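Local coordinates for hypothetical Membrane Spanning Protein (Bacillus cereus, PDB 2FB5) that condenses two ATP molecules into the signalling nucleotide cyclic di-AMP, acting as a diadenylate cyclase required for efficient spore formation, at residues 135-140 and 150-155; 93-98 and 165-170. All coordinates share one frame; numbering follows the deposited sequence.

Both contacts belong to the diadenylate cyclase domain. After three N-terminal helices the chain enters central strand 94-98. It then runs through strand 112-117 and helix 120-126 before entering strand 137-141, which lies parallel to 94-98. Contact 1 closes a short loop, the hairpin of 137-141 and 144-150, at residues 135-140 and 150-155. Further on, helix 166-175 returns to strand 94-98 and closes contact 2, so contact 1 nests inside the much longer loop. Backbone hydrogen bonds of Val138 and Val140 with Val97 join the two sites, while Ala137 CB packs against Leu95 CD2. Together they join hairpin and central strand side by side in the sheet and hold the helix against its face.

Contact 1. Residues 135-140 and 150-155; sequences DGAVLV and NILPLT
This is an antiparallel backbone pairing at the open end of a beta-hairpin, where residues 135-140 enter the sheet and strand 144-150 gives way to the loop before helix 166-175. Ala137 and Asn150 form a hydrogen-bonded pair, their CA atoms 4.6 Å apart. Ala137 N gives its hydrogen to Asn150 O at 2.9 Å, nearly straight (165°). The return bond runs from Asn150 N to Ala137 O, also 2.9 Å. Each N-H lies in the plane of the carbonyl it meets and uses a lone pair, so the N and O of both residues are paired in good geometry. On one face of the sheet the CB atoms of both residues sit side by side, and Asn150 CB rests 3.3 Å from Ala137 O. Just ahead of the pair, Gly136 CA lies 3.4 Å from Asn150 O, which sits where a CB would have to go; at this backbone (phi 135°) a side chain would also jam against the preceding carbonyl. Two residues past Asn150, Leu152 swings CG anti to its own carbonyl carbon (chi1 -86°), which carries its branched end back over the small Ala137 methyl: Leu152 CD1 lies 3.7 Å from Ala137 CB, and CD2 is almost as near. Leu152 also meets Val97, Ala170 and Leu174, so this face is covered by helix 166-175. Residues 135-137 spell the Asp-Gly-Ala motif of diadenylate cyclases, associated in this family with the nucleotide site. Two main-chain bonds thus hold the motif's Ala137 end and satisfy its buried N and O, while the Ala137 methyl and Leu152 branches add apolar packing.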
loop_
_atom_site.group_PDB
_atom_site.type_symbol
_atom_site.label_atom_id
_atom_site.label_comp_id
_atom_site.label_asym_id
_atom_site.label_seq_id
_atom_site.Cartn_x
_atom_site.Cartn_y
_atom_site.Cartn_z
ATOM N N ASP A 135 17.395 32.443 -14.147
ATOM C CA ASP A 135 16.445 33.228 -13.347
ATOM C C ASP A 135 15.015 32.670 -13.452
ATOM O O ASP A 135 14.268 33.018 -14.361
ATOM C CB ASP A 135 16.520 34.709 -13.770
ATOM C CG ASP A 135 15.626 35.628 -12.933
ATOM O OD1 ASP A 135 15.346 35.309 -11.762
ATOM O OD2 ASP A 135 15.208 36.688 -13.457
ATOM N N GLY A 136 14.633 31.821 -12.506
ATOM C CA GLY A 136 13.307 31.201 -12.511
ATOM C C GLY A 136 13.424 29.720 -12.202
ATOM O O GLY A 136 14.506 29.248 -11.877
ATOM N N ALA A 137 12.315 28.993 -12.307
ATOM C CA ALA A 137 12.249 27.596 -11.892
ATOM C C ALA A 137 12.385 26.631 -13.055
ATOM O O ALA A 137 11.879 26.884 -14.147
ATOM C CB ALA A 137 10.934 27.324 -11.179
ATOM N N VAL A 138 13.042 25.507 -12.794
ATOM C CA VAL A 138 12.967 24.357 -13.681
ATOM C C VAL A 138 11.757 23.513 -13.279
ATOM O O VAL A 138 11.485 23.345 -12.092
ATOM C CB VAL A 138 14.268 23.520 -13.606
ATOM C CG1 VAL A 138 14.022 22.066 -13.987
ATOM C CG2 VAL A 138 15.310 24.136 -14.507
ATOM N N LEU A 139 11.032 22.999 -14.267
ATOM C CA LEU A 139 9.962 22.036 -14.023
ATOM C C LEU A 139 10.424 20.662 -14.483
ATOM O O LEU A 139 10.861 20.512 -15.622
ATOM C CB LEU A 139 8.704 22.417 -14.799
ATOM C CG LEU A 139 7.540 21.402 -14.847
ATOM C CD1 LEU A 139 7.126 20.953 -13.437
ATOM C CD2 LEU A 139 6.351 22.025 -15.584
ATOM N N VAL A 140 10.295 19.668 -13.605
ATOM C CA VAL A 140 10.674 18.288 -13.920
ATOM C C VAL A 140 9.392 17.444 -13.906
ATOM O O VAL A 140 8.605 17.526 -12.961
ATOM C CB VAL A 140 11.679 17.740 -12.874
ATOM C CG1 VAL A 140 11.782 16.217 -12.932
ATOM C CG2 VAL A 140 13.054 18.393 -13.033
ATOM N N ASN A 150 10.969 29.390 -15.399
ATOM C CA ASN A 150 9.521 29.473 -15.146
ATOM C C ASN A 150 9.222 30.440 -13.998
ATOM O O ASN A 150 10.057 30.631 -13.109
ATOM C CB ASN A 150 8.935 28.081 -14.831
ATOM C CG ASN A 150 9.126 27.075 -15.968
ATOM O OD1 ASN A 150 9.490 25.914 -15.738
ATOM N ND2 ASN A 150 8.897 27.509 -17.191
ATOM N N ILE A 151 8.025 31.022 -14.015
ATOM C CA ILE A 151 7.548 31.882 -12.925
ATOM C C ILE A 151 6.499 31.156 -12.079
ATOM O O ILE A 151 5.495 30.673 -12.607
ATOM C CB ILE A 151 6.942 33.192 -13.473
ATOM C CG1 ILE A 151 8.010 33.971 -14.252
ATOM C CG2 ILE A 151 6.366 34.062 -12.322
ATOM C CD1 ILE A 151 7.437 35.028 -15.182
ATOM N N LEU A 152 6.746 31.087 -10.772
ATOM C CA LEU A 152 5.852 30.436 -9.813
ATOM C C LEU A 152 5.136 31.483 -8.960
ATOM O O LEU A 152 5.652 32.589 -8.817
ATOM C CB LEU A 152 6.675 29.579 -8.866
ATOM C CG LEU A 152 7.039 28.147 -9.252
ATOM C CD1 LEU A 152 7.365 28.003 -10.730
ATOM C CD2 LEU A 152 8.185 27.667 -8.369
ATOM N N PRO A 153 3.978 31.123 -8.358
ATOM C CA PRO A 153 3.314 32.069 -7.430
ATOM C C PRO A 153 4.136 32.206 -6.139
ATOM O O PRO A 153 4.737 31.229 -5.686
ATOM C CB PRO A 153 1.960 31.400 -7.154
ATOM C CG PRO A 153 2.234 29.939 -7.345
ATOM C CD PRO A 153 3.233 29.852 -8.470
ATOM N N LEU A 154 4.212 33.413 -5.590
ATOM C CA LEU A 154 4.981 33.633 -4.372
ATOM C C LEU A 154 4.048 33.541 -3.183
ATOM O O LEU A 154 2.935 34.069 -3.244
ATOM C CB LEU A 154 5.643 35.017 -4.388
ATOM C CG LEU A 154 6.556 35.388 -5.552
ATOM C CD1 LEU A 154 6.993 36.843 -5.415
ATOM C CD2 LEU A 154 7.762 34.453 -5.618
ATOM N N THR A 155 4.484 32.889 -2.106
ATOM C CA THR A 155 3.661 32.870 -0.895
ATOM C C THR A 155 3.405 34.288 -0.374
ATOM O O THR A 155 4.284 35.147 -0.445
ATOM C CB THR A 155 4.249 31.999 0.233
ATOM O OG1 THR A 155 3.302 31.919 1.304
ATOM C CG2 THR A 155 5.579 32.555 0.759
#

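Contact 2. Residues 93-98 and 165-170; sequences GALIVV and GTRHRA
A long arginine from helix 166-175 lies across the start of strand 94-98, with a leucine filling in below it. Arg167 leaves the helix with a strained first torsion (chi1 -107°), runs extended through chi2 and bends at chi3 (-146°). This brings Arg167 CD over the Ala94 backbone, 3.6 Å from Ala94 O. The guanidinium then turns flat over Gly93, whose CA stands 3.5 Å above the middle of one face; Arg167 NE is 3.5 Å from Gly93 C. At the edge of the same group, in plane, a water lies 2.6 Å from Arg167 NH2 and can donate to Gly93 O, bridging the two segments. Arg167 NH1 turns to Glu187 in a salt bridge, which should fix the rotation of the group. Leu95 points toward the helix, CG anti to its backbone N: Leu95 CD1 packs against the carbonyl Arg167 O at 3.4 Å, while CD2 reaches Ala170 CB at 4.1 Å. Arg167, His168 and Arg169 form the Arg-His-Arg motif of diadenylate cyclases. The axes of helical residues 166-170 and strand residues 94-98 run almost parallel (12°), 8.9 Å apart at closest approach, the helix packed on one sheet face. Strand 94-98 occupies the middle of that sheet, parallel to 137-141 and antiparallel to 181-185, and Leu95 wedges between Ala137 on one neighbour, Ile182 and Val184 on the other, and Ala171 of the helix above.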
loop_
_atom_site.group_PDB
_atom_site.type_symbol
_atom_site.label_atom_id
_atom_site.label_comp_id
_atom_site.label_asym_id
_atom_site.label_seq_id
_atom_site.Cartn_x
_atom_site.Cartn_y
_atom_site.Cartn_z
ATOM N N GLY A 93 22.283 29.604 -6.889
ATOM C CA GLY A 93 20.845 29.579 -6.646
ATOM C C GLY A 93 20.143 28.655 -7.621
ATOM O O GLY A 93 20.480 28.624 -8.805
ATOM N N ALA A 94 19.194 27.873 -7.113
ATOM C CA ALA A 94 18.471 26.921 -7.939
ATOM C C ALA A 94 17.078 26.749 -7.394
ATOM O O ALA A 94 16.869 26.872 -6.193
ATOM C CB ALA A 94 19.192 25.567 -7.972
ATOM N N LEU A 95 16.139 26.436 -8.285
ATOM C CA LEU A 95 14.740 26.267 -7.932
ATOM C C LEU A 95 14.174 25.185 -8.849
ATOM O O LEU A 95 13.957 25.436 -10.035
ATOM C CB LEU A 95 13.991 27.597 -8.128
ATOM C CG LEU A 95 12.514 27.700 -7.767
ATOM C CD1 LEU A 95 12.287 27.465 -6.287
ATOM C CD2 LEU A 95 11.975 29.095 -8.156
ATOM N N ILE A 96 13.978 23.981 -8.307
ATOM C CA ILE A 96 13.572 22.824 -9.109
ATOM C C ILE A 96 12.252 22.233 -8.636
ATOM O O ILE A 96 12.171 21.655 -7.548
ATOM C CB ILE A 96 14.649 21.696 -9.104
ATOM C CG1 ILE A 96 15.996 22.239 -9.618
ATOM C CG2 ILE A 96 14.153 20.512 -9.936
ATOM C CD1 ILE A 96 17.171 21.215 -9.625
ATOM N N VAL A 97 11.224 22.384 -9.466
ATOM C CA VAL A 97 9.886 21.852 -9.191
ATOM C C VAL A 97 9.816 20.399 -9.671
ATOM O O VAL A 97 10.091 20.119 -10.841
ATOM C CB VAL A 97 8.809 22.653 -9.957
ATOM C CG1 VAL A 97 7.421 22.025 -9.778
ATOM C CG2 VAL A 97 8.786 24.115 -9.490
ATOM N N VAL A 98 9.458 19.473 -8.784
ATOM C CA VAL A 98 9.169 18.125 -9.238
ATOM C C VAL A 98 7.665 17.898 -9.190
ATOM O O VAL A 98 7.074 17.883 -8.111
ATOM C CB VAL A 98 9.906 17.051 -8.419
ATOM C CG1 VAL A 98 9.655 15.680 -9.025
ATOM C CG2 VAL A 98 11.397 17.378 -8.364
ATOM N N GLY A 165 14.237 34.920 0.560
ATOM C CA GLY A 165 14.217 35.551 -0.754
ATOM C C GLY A 165 13.137 34.995 -1.663
ATOM O O GLY A 165 12.372 34.108 -1.275
ATOM N N THR A 166 13.085 35.520 -2.882
ATOM C CA THR A 166 12.016 35.189 -3.824
ATOM C C THR A 166 12.040 33.721 -4.282
ATOM O O THR A 166 10.981 33.152 -4.544
ATOM C CB THR A 166 12.009 36.139 -5.046
ATOM O OG1 THR A 166 13.312 36.153 -5.628
ATOM C CG2 THR A 166 11.650 37.561 -4.631
ATOM N N ARG A 167 13.228 33.117 -4.370
ATOM C CA ARG A 167 13.344 31.691 -4.686
ATOM C C ARG A 167 12.590 30.842 -3.672
ATOM O O ARG A 167 11.804 29.964 -4.034
ATOM C CB ARG A 167 14.806 31.237 -4.682
ATOM C CG ARG A 167 15.377 30.972 -6.029
ATOM C CD ARG A 167 16.808 30.476 -5.924
ATOM N NE ARG A 167 17.561 30.975 -7.066
ATOM C CZ ARG A 167 18.314 32.067 -7.036
ATOM N NH1 ARG A 167 18.437 32.761 -5.913
ATOM N NH2 ARG A 167 18.953 32.459 -8.123
ATOM N N HIS A 168 12.849 31.104 -2.396
ATOM C CA HIS A 168 12.231 30.339 -1.327
ATOM C C HIS A 168 10.735 30.612 -1.256
ATOM O O HIS A 168 9.943 29.697 -1.051
ATOM C CB HIS A 168 12.913 30.638 0.006
ATOM C CG HIS A 168 14.344 30.207 0.048
ATOM N ND1 HIS A 168 14.740 28.988 0.557
ATOM C CD2 HIS A 168 15.472 30.821 -0.381
ATOM C CE1 HIS A 168 16.053 28.876 0.455
ATOM N NE2 HIS A 168 16.521 29.974 -0.115
ATOM N N ARG A 169 10.349 31.870 -1.433
ATOM C CA ARG A 169 8.927 32.225 -1.423
ATOM C C ARG A 169 8.148 31.618 -2.591
ATOM O O ARG A 169 6.957 31.352 -2.459
ATOM C CB ARG A 169 8.752 33.743 -1.423
ATOM C CG ARG A 169 9.254 34.437 -0.167
ATOM C CD ARG A 169 9.093 35.959 -0.317
ATOM N NE ARG A 169 7.680 36.326 -0.495
ATOM C CZ ARG A 169 7.245 37.408 -1.148
ATOM N NH1 ARG A 169 8.108 38.259 -1.704
ATOM N NH2 ARG A 169 5.941 37.635 -1.254
ATOM N N ALA A 170 8.812 31.420 -3.730
ATOM C CA ALA A 170 8.177 30.811 -4.908
ATOM C C ALA A 170 7.959 29.315 -4.692
ATOM O O ALA A 170 6.932 28.758 -5.095
ATOM C CB ALA A 170 9.027 31.047 -6.153
HETATM O O HOH W 1 18.989 30.999 -10.219
#